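Local coordinates for aminotransferase (Psychrobacter arcticus 273-4, PDB 3IF2), which probably transfers amino groups between amino acids and keto acids, perhaps as a valine-pyruvate transaminase, with pyridoxal 5'-phosphate as cofactor, at residues A[186-191]-A[358-363]; A[270-275]-A[284-289]. All coordinates share one frame; numbering follows the deposited sequence.

Interaction 1 (A[186-191]-A[358-363])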
ATOM      1  N   PHE A 186      29.535 -13.104  24.194  1.00 38.06           N
ATOM      2  CA  PHE A 186      28.878 -12.123  23.326  1.00 38.43           C
ATOM      3  C   PHE A 186      29.804 -11.648  22.213  1.00 37.83           C
ATOM      4  O   PHE A 186      31.014 -11.817  22.286  1.00 37.48           O
ATOM      5  CB  PHE A 186      28.368 -10.893  24.100  1.00 38.98           C
ATOM      6  CG  PHE A 186      27.359 -11.211  25.163  1.00 39.18           C
ATOM      7  CD1 PHE A 186      27.774 -11.544  26.463  1.00 39.15           C
ATOM      8  CD2 PHE A 186      25.986 -11.160  24.887  1.00 39.19           C
ATOM      9  CE1 PHE A 186      26.831 -11.838  27.478  1.00 39.18           C
ATOM     10  CE2 PHE A 186      25.029 -11.454  25.900  1.00 38.75           C
ATOM     11  CZ  PHE A 186      25.456 -11.790  27.194  1.00 38.85           C
ATOM     12  N   PHE A 187      29.205 -11.050  21.186  1.00 38.01           N
ATOM     13  CA  PHE A 187      29.936 -10.530  20.028  1.00 37.35           C
ATOM     14  C   PHE A 187      29.196  -9.383  19.341  1.00 37.01           C
ATOM     15  O   PHE A 187      28.011  -9.158  19.590  1.00 37.28           O
ATOM     16  CB  PHE A 187      30.245 -11.658  19.037  1.00 37.51           C
ATOM     17  CG  PHE A 187      29.026 -12.271  18.369  1.00 36.86           C
ATOM     18  CD1 PHE A 187      28.207 -13.161  19.054  1.00 37.04           C
ATOM     19  CD2 PHE A 187      28.748 -12.017  17.030  1.00 36.65           C
ATOM     20  CE1 PHE A 187      27.098 -13.752  18.437  1.00 36.62           C
ATOM     21  CE2 PHE A 187      27.642 -12.610  16.392  1.00 36.54           C
ATOM     22  CZ  PHE A 187      26.812 -13.467  17.103  1.00 36.43           C
ATOM     23  N   LYS A 188      29.932  -8.647  18.512  1.00 36.60           N
ATOM     24  CA  LYS A 188      29.403  -7.520  17.764  1.00 36.03           C
ATOM     25  C   LYS A 188      29.952  -7.553  16.352  1.00 35.67           C
ATOM     26  O   LYS A 188      31.174  -7.601  16.159  1.00 35.49           O
ATOM     27  CB  LYS A 188      29.823  -6.188  18.420  1.00 36.39           C
ATOM     28  CG  LYS A 188      29.003  -4.925  17.949  1.00 36.25           C
ATOM     29  CD  LYS A 188      29.751  -3.596  18.179  1.00 35.80           C
ATOM     30  CE  LYS A 188      28.904  -2.329  17.993  1.00 35.76           C
ATOM     31  NZ  LYS A 188      27.987  -2.274  16.798  1.00 35.39           N
ATOM     32  N   TYR A 189      29.047  -7.525  15.374  1.00 35.38           N
ATOM     33  CA  TYR A 189      29.409  -7.418  13.966  1.00 34.63           C
ATOM     34  C   TYR A 189      29.907  -5.984  13.739  1.00 35.87           C
ATOM     35  O   TYR A 189      29.359  -5.048  14.349  1.00 35.06           O
ATOM     36  CB  TYR A 189      28.207  -7.680  13.040  1.00 33.37           C
ATOM     37  CG  TYR A 189      27.673  -9.095  13.040  1.00 32.26           C
ATOM     38  CD1 TYR A 189      28.482 -10.165  12.657  1.00 31.53           C
ATOM     39  CD2 TYR A 189      26.324  -9.367  13.327  1.00 31.98           C
ATOM     40  CE1 TYR A 189      27.986 -11.480  12.618  1.00 31.12           C
ATOM     41  CE2 TYR A 189      25.821 -10.685  13.296  1.00 31.66           C
ATOM     42  CZ  TYR A 189      26.664 -11.725  12.927  1.00 31.66           C
ATOM     43  OH  TYR A 189      26.175 -12.999  12.902  1.00 31.79           O
ATOM     44  N   ARG A 190      30.936  -5.841  12.889  1.00 37.51           N
ATOM     45  CA  ARG A 190      31.500  -4.524  12.534  0.50 38.30           C
ATOM     46  C   ARG A 190      31.784  -4.407  11.029  1.00 38.43           C
ATOM     47  O   ARG A 190      32.102  -5.387  10.361  1.00 38.37           O
ATOM     48  CB  ARG A 190      32.719  -4.153  13.413  0.50 38.82           C
ATOM     49  CG  ARG A 190      32.294  -3.674  14.834  0.50 38.98           C
ATOM     50  CD  ARG A 190      33.323  -2.773  15.552  0.50 38.94           C
ATOM     51  NE  ARG A 190      34.446  -3.493  16.159  0.50 38.58           N
ATOM     52  CZ  ARG A 190      34.495  -3.871  17.435  0.50 37.96           C
ATOM     53  NH1 ARG A 190      33.486  -3.612  18.262  0.50 37.29           N
ATOM     54  NH2 ARG A 190      35.561  -4.515  17.882  0.50 38.00           N
ATOM     55  N   VAL A 191      31.641  -3.185  10.508  1.00 38.78           N
ATOM     56  CA  VAL A 191      31.793  -2.921   9.079  1.00 38.80           C
ATOM     57  C   VAL A 191      33.241  -3.117   8.607  1.00 39.50           C
ATOM     58  O   VAL A 191      34.174  -2.549   9.184  1.00 39.62           O
ATOM     59  CB  VAL A 191      31.284  -1.501   8.666  1.00 38.13           C
ATOM     60  CG1 VAL A 191      31.468  -1.278   7.165  1.00 37.30           C
ATOM     61  CG2 VAL A 191      29.816  -1.326   9.034  1.00 37.80           C
HETATM   62  N   MSE A 358      27.150 -18.256  21.435  1.00 37.64           N
HETATM   63  CA  MSE A 358      27.527 -16.849  21.463  1.00 37.40           C
HETATM   64  C   MSE A 358      26.186 -16.130  21.211  1.00 37.42           C
HETATM   65  O   MSE A 358      25.329 -16.641  20.476  1.00 37.50           O
HETATM   66  CB  MSE A 358      28.540 -16.510  20.374  1.00 37.29           C
HETATM   67  CG  MSE A 358      29.849 -17.271  20.450  1.00 37.16           C
HETATM   68 SE   MSE A 358      30.974 -16.676  21.918  0.75 37.39          SE
HETATM   69  CE  MSE A 358      31.602 -14.978  21.201  1.00 36.28           C
ATOM     70  N   ILE A 359      25.999 -14.979  21.856  1.00 37.11           N
ATOM     71  CA  ILE A 359      24.813 -14.142  21.716  1.00 36.70           C
ATOM     72  C   ILE A 359      25.298 -12.786  21.220  1.00 37.18           C
ATOM     73  O   ILE A 359      26.275 -12.280  21.724  1.00 37.36           O
ATOM     74  CB  ILE A 359      24.079 -13.998  23.072  1.00 36.68           C
ATOM     75  CG1 ILE A 359      23.577 -15.371  23.545  1.00 36.91           C
ATOM     76  CG2 ILE A 359      22.893 -13.015  22.977  1.00 35.75           C
ATOM     77  CD1 ILE A 359      22.943 -15.363  24.929  1.00 37.63           C
ATOM     78  N   HIS A 360      24.646 -12.199  20.219  1.00 37.57           N
ATOM     79  CA  HIS A 360      25.068 -10.883  19.743  1.00 38.16           C
ATOM     80  C   HIS A 360      24.705  -9.895  20.847  1.00 38.87           C
ATOM     81  O   HIS A 360      23.656 -10.066  21.483  1.00 39.32           O
ATOM     82  CB  HIS A 360      24.384 -10.508  18.430  1.00 38.30           C
ATOM     83  CG  HIS A 360      24.970  -9.302  17.764  1.00 38.27           C
ATOM     84  ND1 HIS A 360      24.758  -8.025  18.224  1.00 38.39           N
ATOM     85  CD2 HIS A 360      25.737  -9.176  16.653  1.00 38.30           C
ATOM     86  CE1 HIS A 360      25.380  -7.165  17.439  1.00 38.27           C
ATOM     87  NE2 HIS A 360      25.974  -7.836  16.473  1.00 38.07           N
ATOM     88  N   LYS A 361      25.587  -8.920  21.110  1.00 39.01           N
ATOM     89  CA  LYS A 361      25.319  -7.906  22.127  1.00 39.52           C
ATOM     90  C   LYS A 361      23.988  -7.228  21.737  1.00 39.58           C
ATOM     91  O   LYS A 361      23.906  -6.660  20.650  1.00 39.55           O
ATOM     92  CB  LYS A 361      26.478  -6.884  22.318  1.00 40.20           C
ATOM     93  CG  LYS A 361      26.059  -5.565  23.043  1.00 40.92           C
ATOM     94  CD  LYS A 361      27.156  -4.606  23.576  1.00 41.37           C
ATOM     95  CE  LYS A 361      27.102  -4.537  25.101  1.00 42.46           C
ATOM     96  NZ  LYS A 361      28.009  -3.538  25.742  1.00 44.29           N
ATOM     97  N   PRO A 362      22.953  -7.302  22.617  1.00 39.35           N
ATOM     98  CA  PRO A 362      21.648  -6.735  22.281  1.00 38.76           C
ATOM     99  C   PRO A 362      21.643  -5.236  22.463  1.00 38.16           C
ATOM    100  O   PRO A 362      21.350  -4.758  23.533  1.00 39.30           O
ATOM    101  CB  PRO A 362      20.702  -7.447  23.259  1.00 39.11           C
ATOM    102  CG  PRO A 362      21.555  -7.688  24.472  1.00 39.52           C
ATOM    103  CD  PRO A 362      22.984  -7.792  24.013  1.00 39.07           C
ATOM    104  N   GLU A 363      22.014  -4.508  21.424  1.00 38.20           N
ATOM    105  CA  GLU A 363      22.060  -3.030  21.457  1.00 38.38           C
ATOM    106  C   GLU A 363      20.745  -2.367  21.013  1.00 38.51           C
ATOM    107  O   GLU A 363      20.662  -1.126  21.026  1.00 39.32           O
ATOM    108  CB  GLU A 363      23.191  -2.502  20.554  1.00 38.64           C
ATOM    109  CG  GLU A 363      24.546  -3.094  20.844  1.00 38.43           C
ATOM    110  CD  GLU A 363      25.658  -2.449  20.052  1.00 38.60           C
ATOM    111  OE1 GLU A 363      25.714  -2.601  18.810  1.00 38.06           O
ATOM    112  OE2 GLU A 363      26.509  -1.802  20.688  1.00 39.24           O
TER

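Interaction 2 (A[270-275]-A[284-289]). With PLP (pyridoxal-5'-phosphate), chain C.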
ATOM      1  N   LEU A 270      16.045   9.037   5.617  1.00 37.20           N
ATOM      2  CA  LEU A 270      15.706   8.429   6.924  1.00 37.25           C
ATOM      3  C   LEU A 270      14.303   7.869   6.878  1.00 35.94           C
ATOM      4  O   LEU A 270      13.358   8.613   6.613  1.00 35.29           O
ATOM      5  CB  LEU A 270      15.775   9.449   8.072  1.00 38.80           C
ATOM      6  CG  LEU A 270      17.080   9.901   8.689  1.00 39.98           C
ATOM      7  CD1 LEU A 270      16.763  10.900   9.778  1.00 40.71           C
ATOM      8  CD2 LEU A 270      17.820   8.711   9.271  1.00 41.34           C
ATOM      9  N   CYS A 271      14.169   6.574   7.140  1.00 35.78           N
ATOM     10  CA  CYS A 271      12.872   5.899   7.162  1.00 35.70           C
ATOM     11  C   CYS A 271      12.496   5.602   8.608  1.00 36.45           C
ATOM     12  O   CYS A 271      13.323   5.072   9.375  1.00 36.51           O
ATOM     13  CB  CYS A 271      12.927   4.598   6.382  1.00 36.12           C
ATOM     14  SG  CYS A 271      13.362   4.797   4.637  1.00 36.48           S
ATOM     15  N   PHE A 272      11.280   6.006   8.992  1.00 36.42           N
ATOM     16  CA  PHE A 272      10.708   5.714  10.309  1.00 35.97           C
ATOM     17  C   PHE A 272       9.420   4.943  10.083  1.00 35.10           C
ATOM     18  O   PHE A 272       8.943   4.806   8.950  1.00 35.18           O
ATOM     19  CB  PHE A 272      10.402   6.975  11.110  1.00 37.16           C
ATOM     20  CG  PHE A 272      11.539   7.944  11.191  1.00 38.08           C
ATOM     21  CD1 PHE A 272      11.753   8.857  10.158  1.00 38.12           C
ATOM     22  CD2 PHE A 272      12.385   7.967  12.310  1.00 38.84           C
ATOM     23  CE1 PHE A 272      12.797   9.768  10.223  1.00 38.47           C
ATOM     24  CE2 PHE A 272      13.433   8.881  12.391  1.00 38.86           C
ATOM     25  CZ  PHE A 272      13.639   9.790  11.347  1.00 39.12           C
ATOM     26  N   SER A 273       8.866   4.435  11.172  1.00 34.93           N
ATOM     27  CA  SER A 273       7.625   3.672  11.137  1.00 34.39           C
ATOM     28  C   SER A 273       6.877   3.813  12.458  1.00 34.87           C
ATOM     29  O   SER A 273       7.501   4.070  13.495  1.00 34.29           O
ATOM     30  CB  SER A 273       7.948   2.205  10.905  1.00 33.54           C
ATOM     31  OG  SER A 273       6.793   1.425  10.753  1.00 32.93           O
ATOM     32  N   LEU A 274       5.547   3.671  12.383  1.00 35.65           N
ATOM     33  CA  LEU A 274       4.669   3.619  13.564  1.00 36.35           C
ATOM     34  C   LEU A 274       4.409   2.163  13.999  1.00 36.88           C
ATOM     35  O   LEU A 274       3.730   1.926  15.001  1.00 36.67           O
ATOM     36  CB  LEU A 274       3.336   4.329  13.300  1.00 35.51           C
ATOM     37  CG  LEU A 274       3.333   5.827  12.996  1.00 35.22           C
ATOM     38  CD1 LEU A 274       1.860   6.334  12.885  1.00 34.64           C
ATOM     39  CD2 LEU A 274       4.099   6.578  14.066  1.00 34.43           C
ATOM     40  N   SER A 275       4.962   1.190  13.274  1.00 37.72           N
ATOM     41  CA  SER A 275       4.742  -0.232  13.585  1.00 37.68           C
ATOM     42  C   SER A 275       5.325  -0.667  14.928  1.00 37.14           C
ATOM     43  O   SER A 275       4.635  -1.288  15.748  1.00 37.00           O
ATOM     44  CB  SER A 275       5.308  -1.115  12.470  1.00 36.88           C
ATOM     45  OG  SER A 275       4.676  -0.819  11.254  1.00 35.47           O
ATOM     46  N   THR A 284       1.874   2.563   8.646  1.00 34.08           N
ATOM     47  CA  THR A 284       2.377   3.944   8.428  1.00 33.69           C
ATOM     48  C   THR A 284       3.898   3.996   8.451  1.00 34.04           C
ATOM     49  O   THR A 284       4.511   3.746   9.500  1.00 34.21           O
ATOM     50  CB  THR A 284       1.861   4.925   9.490  1.00 33.55           C
ATOM     51  OG1 THR A 284       0.451   4.753   9.627  1.00 34.06           O
ATOM     52  CG2 THR A 284       2.197   6.374   9.098  1.00 32.82           C
ATOM     53  N   GLY A 285       4.484   4.296   7.288  1.00 33.64           N
ATOM     54  CA  GLY A 285       5.920   4.522   7.129  1.00 33.67           C
ATOM     55  C   GLY A 285       6.134   6.022   6.947  1.00 32.61           C
ATOM     56  O   GLY A 285       5.271   6.692   6.385  1.00 32.79           O
ATOM     57  N   ILE A 286       7.268   6.537   7.418  1.00 31.90           N
ATOM     58  CA  ILE A 286       7.607   7.954   7.322  1.00 32.58           C
ATOM     59  C   ILE A 286       8.970   8.064   6.641  1.00 33.81           C
ATOM     60  O   ILE A 286       9.896   7.387   7.069  1.00 35.03           O
ATOM     61  CB  ILE A 286       7.729   8.607   8.730  1.00 32.88           C
ATOM     62  CG1 ILE A 286       6.476   8.353   9.603  1.00 34.17           C
ATOM     63  CG2 ILE A 286       8.042  10.116   8.611  1.00 32.28           C
ATOM     64  CD1 ILE A 286       6.646   8.734  11.119  1.00 34.46           C
ATOM     65  N   ILE A 287       9.099   8.918   5.614  1.00 33.65           N
ATOM     66  CA  ILE A 287      10.368   9.152   4.913  1.00 33.44           C
ATOM     67  C   ILE A 287      10.759  10.627   5.062  1.00 34.35           C
ATOM     68  O   ILE A 287       9.963  11.493   4.731  1.00 34.74           O
ATOM     69  CB  ILE A 287      10.303   8.805   3.371  1.00 32.45           C
ATOM     70  CG1 ILE A 287      10.020   7.319   3.128  1.00 32.56           C
ATOM     71  CG2 ILE A 287      11.624   9.125   2.697  1.00 31.72           C
ATOM     72  CD1 ILE A 287       9.814   6.928   1.630  1.00 32.47           C
ATOM     73  N   VAL A 288      11.966  10.889   5.580  1.00 34.93           N
ATOM     74  CA  VAL A 288      12.562  12.228   5.651  1.00 34.54           C
ATOM     75  C   VAL A 288      13.708  12.241   4.610  1.00 35.12           C
ATOM     76  O   VAL A 288      14.650  11.430   4.712  1.00 34.30           O
ATOM     77  CB  VAL A 288      13.068  12.563   7.050  1.00 34.42           C
ATOM     78  CG1 VAL A 288      13.813  13.921   7.049  1.00 33.07           C
ATOM     79  CG2 VAL A 288      11.881  12.555   8.042  1.00 33.28           C
ATOM     80  N   ALA A 289      13.617  13.141   3.614  1.00 34.88           N
ATOM     81  CA  ALA A 289      14.593  13.185   2.508  1.00 34.36           C
ATOM     82  C   ALA A 289      14.605  14.495   1.764  1.00 34.27           C
ATOM     83  O   ALA A 289      13.838  15.397   2.078  1.00 36.30           O
ATOM     84  CB  ALA A 289      14.282  12.058   1.530  1.00 33.27           C
TER
HETATM   85  N1  PLP C 500      12.645  -2.293   9.133  1.00 49.48           N
HETATM   86  C2  PLP C 500      13.022  -3.319   9.973  1.00 50.57           C
HETATM   87  C2A PLP C 500      14.442  -3.347  10.441  1.00 50.11           C
HETATM   88  C3  PLP C 500      12.071  -4.285  10.373  1.00 51.41           C
HETATM   89  O3  PLP C 500      12.400  -5.319  11.209  1.00 50.06           O
HETATM   90  C4  PLP C 500      10.744  -4.210   9.887  1.00 52.20           C
HETATM   91  C4A PLP C 500       9.845  -5.419  10.124  1.00 53.42           C
HETATM   92  O4A PLP C 500       8.693  -5.296  10.558  1.00 54.71           O
HETATM   93  C5  PLP C 500      10.383  -3.134   9.010  1.00 50.64           C
HETATM   94  C6  PLP C 500      11.367  -2.191   8.657  1.00 49.70           C
HETATM   95  C5A PLP C 500       8.980  -2.978   8.389  1.00 48.52           C
HETATM   96  O4P PLP C 500       8.073  -2.260   9.198  1.00 45.22           O
HETATM   97  P   PLP C 500       6.683  -1.725   8.602  1.00 40.81           P
HETATM   98  O1P PLP C 500       6.342  -1.958   7.151  1.00 40.33           O
HETATM   99  O2P PLP C 500       6.813  -0.258   8.839  1.00 40.66           O
HETATM  100  O3P PLP C 500       5.641  -2.360   9.435  1.00 38.75           O
HETATM  101  O   HOH W   1       2.474   0.914  10.917  1.00 35.13           O

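Interaction 1 (A[186-191]-A[358-363])
Phe187 and His360 meet where strand 183-190 runs parallel to strand 357-360, a buried strand pairing in the smaller mixed sheet of this class I/II aminotransferase fold. The short strand segments are splayed, and the ladder between them is brief: Phe187 N donates to Ile359 O at 3.2 Å and Lys361 N to Phe187 O at 2.9 Å. Side chains add to these bonds. Phe187 CG sits between its own backbone N and carbonyl carbon (chi1 66°), which lays the ring against the neighbouring strand; His360 CA lies over one of its faces as a CH-pi contact, 4.0 Å from the ring centroid. The imidazole turns its edge to the face of the phenyl ring, an edge-to-face pair with planes at 68°, and Tyr189 completes the aromatic cluster, its CD2 3.4 Å from His360 CD2. Trp369 and Trp371 of strand 367-372 pack against this cluster, and Tyr189 OH is hydrogen-bonded to His410 and Trp369. On the opposite face of the sheet, Phe186 lies alongside Ile359, ring atom CD2 3.9 Å from Ile359 CB, both packed against helix 324-351. Lys188, still in its strand, reaches across to Glu363, which follows the end of strand 357-360, in a salt bridge, NZ to OE1 3.1 Å on the syn lone pair; NZ also donates to Asn221 OD1 and Val222 O, while OE1 accepts from Val222 N, so NZ and OE1 are each held by more than one bond. The imidazole is held at both nitrogens. His360 ND1 donates to Lys361 O at 2.9 Å. Tyr189 N points its hydrogen at His360 NE2 almost straight (171°) over 3.3 Å, although the donor stands well out of the imidazole plane.

Interaction 2 (A[270-275]-A[284-289])
Phe272 and Ile286 form a hydrogen-bonded pair in the antiparallel hairpin of strands 268-273 and 285-288. Phe272 N gives its hydrogen to Ile286 O at 2.7 Å, and Ile286 N returns one to Phe272 O. Leu270 and Val288 exchange a second reciprocal pair, and Leu274 N to Thr284 O (3.1 Å) extends the ladder past the strand end. Phe272 CE1 touches Val288 CG2 at 3.7 Å on the face packed by helix 86-100. Ser273 OG lies anti to its backbone N (chi1 -175°), where it donates to O2P of the pyridoxal phosphate at 2.5 Å and accepts from Ser275 N at 3.1 Å, closing an ST turn. Replacing Ser273 with an alanine would probably leave O2P without this donor and Ser275 N without its acceptor, freeing the turn to shift. Ser275 OG donates to O3P at 2.6 Å and accepts from a water, which in turn takes the hydrogen of Thr284 N at 2.9 Å; the water thus ties the second serine to the returning strand. Arg283 and Ser115 N of the same chain, and Tyr79 of the second subunit, are also hydrogen-bonded to the cofactor, as is NZ of Lys276, next in sequence; the two serines belong to the phosphate-binding end of the cofactor pocket of a fold-type I, PLP-dependent aminotransferase.

How the interactions relate
Both contacts are buried strand pairings, but they belong to different sheets, share no element and do not touch; their centres lie 26 Å apart. Interaction 2 is nested within the chain loop that interaction 1 closes. The hairpin of 270-275 with 284-289 is local in sequence, nearer the centre of the chain and regular along its length, with apolar side chains on both faces and polar groups gathered at the cofactor end. Interaction 1 joins segments 167 residues apart in the smaller sheet, where a brief parallel ladder is supplemented by aromatic rings and a lysine-glutamate pair. Serines of interaction 2 hydrogen-bond the phosphate, whereas the side chain of Glu363 in interaction 1 is about 13 Å from the cofactor.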